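Local coordinates for protein tannase (Fusobacterium nucleatum subsp. nucleatum ATCC 25586, PDB 6YQ4) that acts as a tannase, a hydrolase active against gallotannins that probably cleaves their galloyl esters, and binds a magnesium ion, at residues Y52-Y57 / Y103-G108; L279-D284 / L455-K460. All coordinates share one frame; numbering follows the deposited sequence.

Contact 1: residues Y52-Y57 / Y103-G108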
# COMPACT_ATOMS: atom_id res chain seq x y z
N TYR A 52 9.47 17.04 10.65
CA TYR A 52 10.26 16.93 11.87
C TYR A 52 11.73 16.81 11.51
O TYR A 52 12.12 15.98 10.67
CB TYR A 52 9.82 15.72 12.68
CG TYR A 52 8.35 15.72 12.98
CD1 TYR A 52 7.82 16.62 13.91
CD2 TYR A 52 7.48 14.85 12.33
CE1 TYR A 52 6.47 16.63 14.19
CE2 TYR A 52 6.14 14.86 12.61
CZ TYR A 52 5.64 15.74 13.55
OH TYR A 52 4.30 15.75 13.82
N ILE A 53 12.56 17.65 12.13
CA ILE A 53 13.99 17.65 11.83
C ILE A 53 14.78 17.49 13.13
O ILE A 53 14.52 18.21 14.11
CB ILE A 53 14.39 18.94 11.11
CG1 ILE A 53 13.44 19.19 9.93
CG2 ILE A 53 15.87 18.89 10.68
CD1 ILE A 53 13.91 20.31 9.03
N PRO A 54 15.74 16.57 13.19
CA PRO A 54 16.55 16.43 14.41
C PRO A 54 17.24 17.73 14.80
O PRO A 54 17.67 18.53 13.95
CB PRO A 54 17.56 15.34 14.04
CG PRO A 54 16.86 14.52 13.00
CD PRO A 54 16.06 15.52 12.19
N GLU A 55 17.33 17.96 16.11
CA GLU A 55 17.91 19.18 16.64
C GLU A 55 19.39 19.30 16.30
O GLU A 55 19.91 20.42 16.17
CB GLU A 55 17.67 19.25 18.16
CG GLU A 55 18.24 20.47 18.90
CD GLU A 55 17.64 21.81 18.47
OE1 GLU A 55 16.67 21.82 17.70
OE2 GLU A 55 18.15 22.86 18.91
N GLU A 56 20.08 18.17 16.15
CA GLU A 56 21.49 18.17 15.76
C GLU A 56 21.72 18.98 14.48
O GLU A 56 22.78 19.59 14.32
CB GLU A 56 21.98 16.74 15.55
CG GLU A 56 22.26 15.96 16.83
CD GLU A 56 20.99 15.40 17.49
OE1 GLU A 56 21.14 14.69 18.50
OE2 GLU A 56 19.87 15.67 17.00
N TYR A 57 20.76 18.97 13.56
CA TYR A 57 20.91 19.56 12.24
C TYR A 57 20.80 21.08 12.24
O TYR A 57 20.89 21.70 11.17
CB TYR A 57 19.89 18.94 11.29
CG TYR A 57 20.13 17.46 11.06
CD1 TYR A 57 21.32 16.85 11.46
CD2 TYR A 57 19.18 16.67 10.44
CE1 TYR A 57 21.54 15.50 11.26
CE2 TYR A 57 19.39 15.32 10.23
CZ TYR A 57 20.57 14.74 10.64
OH TYR A 57 20.78 13.40 10.43
N TYR A 103 11.31 6.44 15.29
CA TYR A 103 12.43 5.61 14.85
C TYR A 103 13.27 6.36 13.83
O TYR A 103 14.51 6.40 13.94
CB TYR A 103 11.90 4.29 14.28
CG TYR A 103 12.89 3.16 14.46
CD1 TYR A 103 14.02 3.07 13.65
CD2 TYR A 103 12.72 2.20 15.46
CE1 TYR A 103 14.97 2.06 13.82
CE2 TYR A 103 13.65 1.18 15.64
CZ TYR A 103 14.78 1.12 14.81
OH TYR A 103 15.72 0.12 14.97
N ALA A 104 12.62 6.97 12.84
CA ALA A 104 13.33 7.70 11.80
C ALA A 104 14.19 8.82 12.41
O ALA A 104 15.37 8.96 12.07
CB ALA A 104 12.35 8.25 10.77
N LEU A 105 13.61 9.60 13.32
CA LEU A 105 14.35 10.71 13.92
C LEU A 105 15.56 10.21 14.71
O LEU A 105 16.62 10.85 14.68
CB LEU A 105 13.44 11.53 14.83
CG LEU A 105 12.51 12.52 14.14
CD1 LEU A 105 11.52 13.06 15.16
CD2 LEU A 105 13.29 13.66 13.46
N SER A 106 15.43 9.08 15.41
CA SER A 106 16.55 8.58 16.20
C SER A 106 17.70 8.15 15.30
O SER A 106 18.87 8.25 15.70
CB SER A 106 16.11 7.41 17.07
OG SER A 106 15.90 6.25 16.28
N LYS A 107 17.39 7.66 14.11
CA LYS A 107 18.39 7.26 13.12
C LYS A 107 18.90 8.43 12.29
O LYS A 107 19.71 8.21 11.38
CB LYS A 107 17.80 6.18 12.20
CG LYS A 107 17.71 4.80 12.85
CD LYS A 107 19.12 4.33 13.24
CE LYS A 107 19.10 3.33 14.38
NZ LYS A 107 18.07 2.31 14.11
N GLY A 108 18.45 9.65 12.54
CA GLY A 108 18.97 10.80 11.83
C GLY A 108 18.26 11.18 10.55
O GLY A 108 18.81 12.00 9.80
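The phenol ring of Tyr57 meets Gly108 at its hydroxyl edge, where the carbonyl oxygen of Gly108 lies in the plane of the ring. One face of this ring is met near the rim by Pro54 of its own segment, whose CB stands 4.1 Å above the ring plane of Tyr57. The hydroxyl is the donor of a hydrogen bond that joins the two segments: Tyr57 OH to Gly108 O measures 2.5 Å, a very short value whose exact length is doubtful. Two things bring these groups together. After the strand, Tyr57 N bonds back to Pro54 O at 3.1 Å in a 3-10 turn that brings the Tyr57 side chain beside Pro54. On the other side, Gly108, just past helix 100-106, closes its C-terminal end in a Schellman motif with positive phi (90°), and, lacking a side chain, it lets the hydroxyl come up against its backbone. The rest of the contact is apolar and carried by Leu105, whose CG is anti to its own carbonyl carbon (chi1 -79°). CD2 of Leu105 does most of the touching: it meets the CD and CG side of the proline ring, 3.6 Å from Pro54 CD. The same methyl lies 3.8 Å from Tyr52 O, while Leu105 CD1 adds a contact of 4.0 Å with Tyr52 CB; the ring of Tyr52 leads away from the helix. Strand 48-54 runs between strands 26-36 and 110-114, antiparallel to both. Helix 100-106 links the parallel neighbours 73-76 and 110-114, consistent with helix A of an alpha/beta-hydrolase fold. Leu105 also touches Val111 and Tyr29 of the sheet, and Ala104 packs on Phe486 of helix 482-493.

Contact 2: residues L279-D284 / L455-K460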
# COMPACT_ATOMS: atom_id res chain seq x y z
N LEU A 279 0.84 -10.68 -18.76
CA LEU A 279 1.90 -9.86 -18.21
C LEU A 279 3.29 -10.34 -18.63
O LEU A 279 4.22 -9.53 -18.66
CB LEU A 279 1.79 -9.84 -16.67
CG LEU A 279 0.43 -9.52 -16.00
CD1 LEU A 279 0.42 -9.80 -14.48
CD2 LEU A 279 0.06 -8.09 -16.28
N LYS A 280 3.44 -11.62 -18.99
CA LYS A 280 4.72 -12.19 -19.41
C LYS A 280 5.79 -11.93 -18.35
O LYS A 280 6.85 -11.36 -18.61
CB LYS A 280 5.14 -11.67 -20.78
CG LYS A 280 4.03 -11.83 -21.78
CD LYS A 280 4.49 -11.69 -23.21
CE LYS A 280 3.31 -11.81 -24.16
NZ LYS A 280 2.49 -13.03 -23.86
N LEU A 281 5.47 -12.35 -17.13
CA LEU A 281 6.37 -12.25 -16.00
C LEU A 281 7.34 -13.43 -16.02
O LEU A 281 6.96 -14.57 -16.28
CB LEU A 281 5.56 -12.23 -14.70
CG LEU A 281 4.64 -11.02 -14.47
CD1 LEU A 281 4.06 -11.09 -13.12
CD2 LEU A 281 5.40 -9.72 -14.63
N THR A 282 8.61 -13.14 -15.75
CA THR A 282 9.64 -14.16 -15.67
C THR A 282 10.23 -14.15 -14.27
O THR A 282 10.35 -13.10 -13.63
CB THR A 282 10.75 -13.91 -16.67
OG1 THR A 282 11.29 -12.61 -16.42
CG2 THR A 282 10.24 -13.98 -18.11
N ASP A 283 10.60 -15.34 -13.79
CA ASP A 283 11.28 -15.40 -12.51
C ASP A 283 12.76 -15.03 -12.65
O ASP A 283 13.18 -14.49 -13.67
CB ASP A 283 11.13 -16.79 -11.89
CG ASP A 283 11.83 -17.88 -12.71
OD1 ASP A 283 12.58 -17.56 -13.66
OD2 ASP A 283 11.61 -19.07 -12.38
N ASP A 284 13.56 -15.35 -11.63
CA ASP A 284 14.98 -15.03 -11.60
C ASP A 284 15.74 -15.65 -12.77
O ASP A 284 16.76 -15.10 -13.20
CB ASP A 284 15.58 -15.54 -10.31
CG ASP A 284 15.96 -14.45 -9.40
OD1 ASP A 284 15.73 -13.29 -9.79
OD2 ASP A 284 16.50 -14.76 -8.32
N LEU A 455 3.41 -7.57 -8.37
CA LEU A 455 4.10 -6.27 -8.35
C LEU A 455 5.61 -6.47 -8.26
O LEU A 455 6.38 -5.88 -9.02
CB LEU A 455 3.61 -5.44 -7.18
CG LEU A 455 4.24 -4.08 -6.92
CD1 LEU A 455 3.78 -3.09 -7.95
CD2 LEU A 455 3.84 -3.61 -5.53
N ALA A 456 6.04 -7.32 -7.32
CA ALA A 456 7.46 -7.61 -7.15
C ALA A 456 8.07 -8.18 -8.43
O ALA A 456 9.19 -7.82 -8.80
CB ALA A 456 7.63 -8.56 -5.95
N LEU A 457 7.35 -9.03 -9.15
CA LEU A 457 7.95 -9.60 -10.36
C LEU A 457 8.11 -8.54 -11.44
O LEU A 457 9.12 -8.53 -12.16
CB LEU A 457 7.10 -10.74 -10.91
CG LEU A 457 7.12 -12.04 -10.10
CD1 LEU A 457 5.83 -12.87 -10.29
CD2 LEU A 457 8.34 -12.80 -10.47
N LYS A 458 7.10 -7.70 -11.60
CA LYS A 458 7.12 -6.65 -12.60
C LYS A 458 8.28 -5.71 -12.36
O LYS A 458 8.97 -5.30 -13.31
CB LYS A 458 5.78 -5.92 -12.59
CG LYS A 458 5.65 -4.83 -13.60
CD LYS A 458 5.67 -5.39 -15.00
CE LYS A 458 5.67 -4.26 -16.01
NZ LYS A 458 6.12 -4.69 -17.38
N LEU A 459 8.55 -5.38 -11.10
CA LEU A 459 9.67 -4.48 -10.82
C LEU A 459 11.02 -5.16 -11.08
O LEU A 459 11.95 -4.54 -11.62
CB LEU A 459 9.59 -3.99 -9.38
CG LEU A 459 8.41 -3.13 -8.99
CD1 LEU A 459 8.11 -3.26 -7.49
CD2 LEU A 459 8.70 -1.69 -9.35
N LYS A 460 11.17 -6.42 -10.68
CA LYS A 460 12.40 -7.15 -10.98
C LYS A 460 12.62 -7.26 -12.49
O LYS A 460 13.75 -7.08 -12.98
CB LYS A 460 12.35 -8.54 -10.35
CG LYS A 460 12.31 -8.51 -8.84
CD LYS A 460 12.28 -9.91 -8.29
CE LYS A 460 13.67 -10.50 -8.18
NZ LYS A 460 13.98 -10.66 -6.74
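Leucine packing, with Leu281 against Leu457, holds the loop that follows helix 259-279 on helix 450-461 at the edge of the main sheet. No hydrogen bond joins the two segments. The two methyls of Leu281 meet neighbouring residues of the helix: CD1 lies 3.8 Å from Leu457 CB and equally close to Leu457 CD1, whereas CD2 comes 4.0 Å from Lys458 N. In Leu281, CG is anti to the carbonyl carbon (chi1 -65°), and its CB already points at the helix. Leu457 answers with its other methyl, CD2, which reaches 3.8 Å from Thr282 O. The same oxygen accepts a hydrogen bond from the side-chain ND2 of Asn461, farther along the helix. Helix 450-461 is the crossover of a beta-alpha-beta unit between the parallel strands 435-439 and 465-469; Ala456 and Leu459 press on those strands, so the loop covers a different side of the helix. Beyond the leucines the contact turns polar and exposed. Asp284 OD1 stands 3.8 Å from Lys460 CE and 4.4 Å from Lys460 NZ, a loose attraction of opposite charges short of a salt bridge. The lysine chain is bent at chi3 (84°) on its way there. CB of Asp283 points away from the helix, and OD1 accepts from the backbone N of Gly285 and of Asn287, bracing the loop internally.

How the contacts relate
Both contacts lie against the same mixed sheet, in distant parts of it: contact 1 involves strand 48-54, third from the edge formed by strand 16-21, and contact 2 a helix lying on strand 465-469 at the other edge. Their centres are 36 Å apart and their nearest atoms about 22 Å, so they do not touch, and contact 1 is complete along the chain before contact 2 begins. Contact 1 borders the magnesium site of Asp150, Met153 and Gly155: the side chain of Ile53 is about 8 Å from the ion and about 4 Å from that of Met153. Contact 2 lies away from this site.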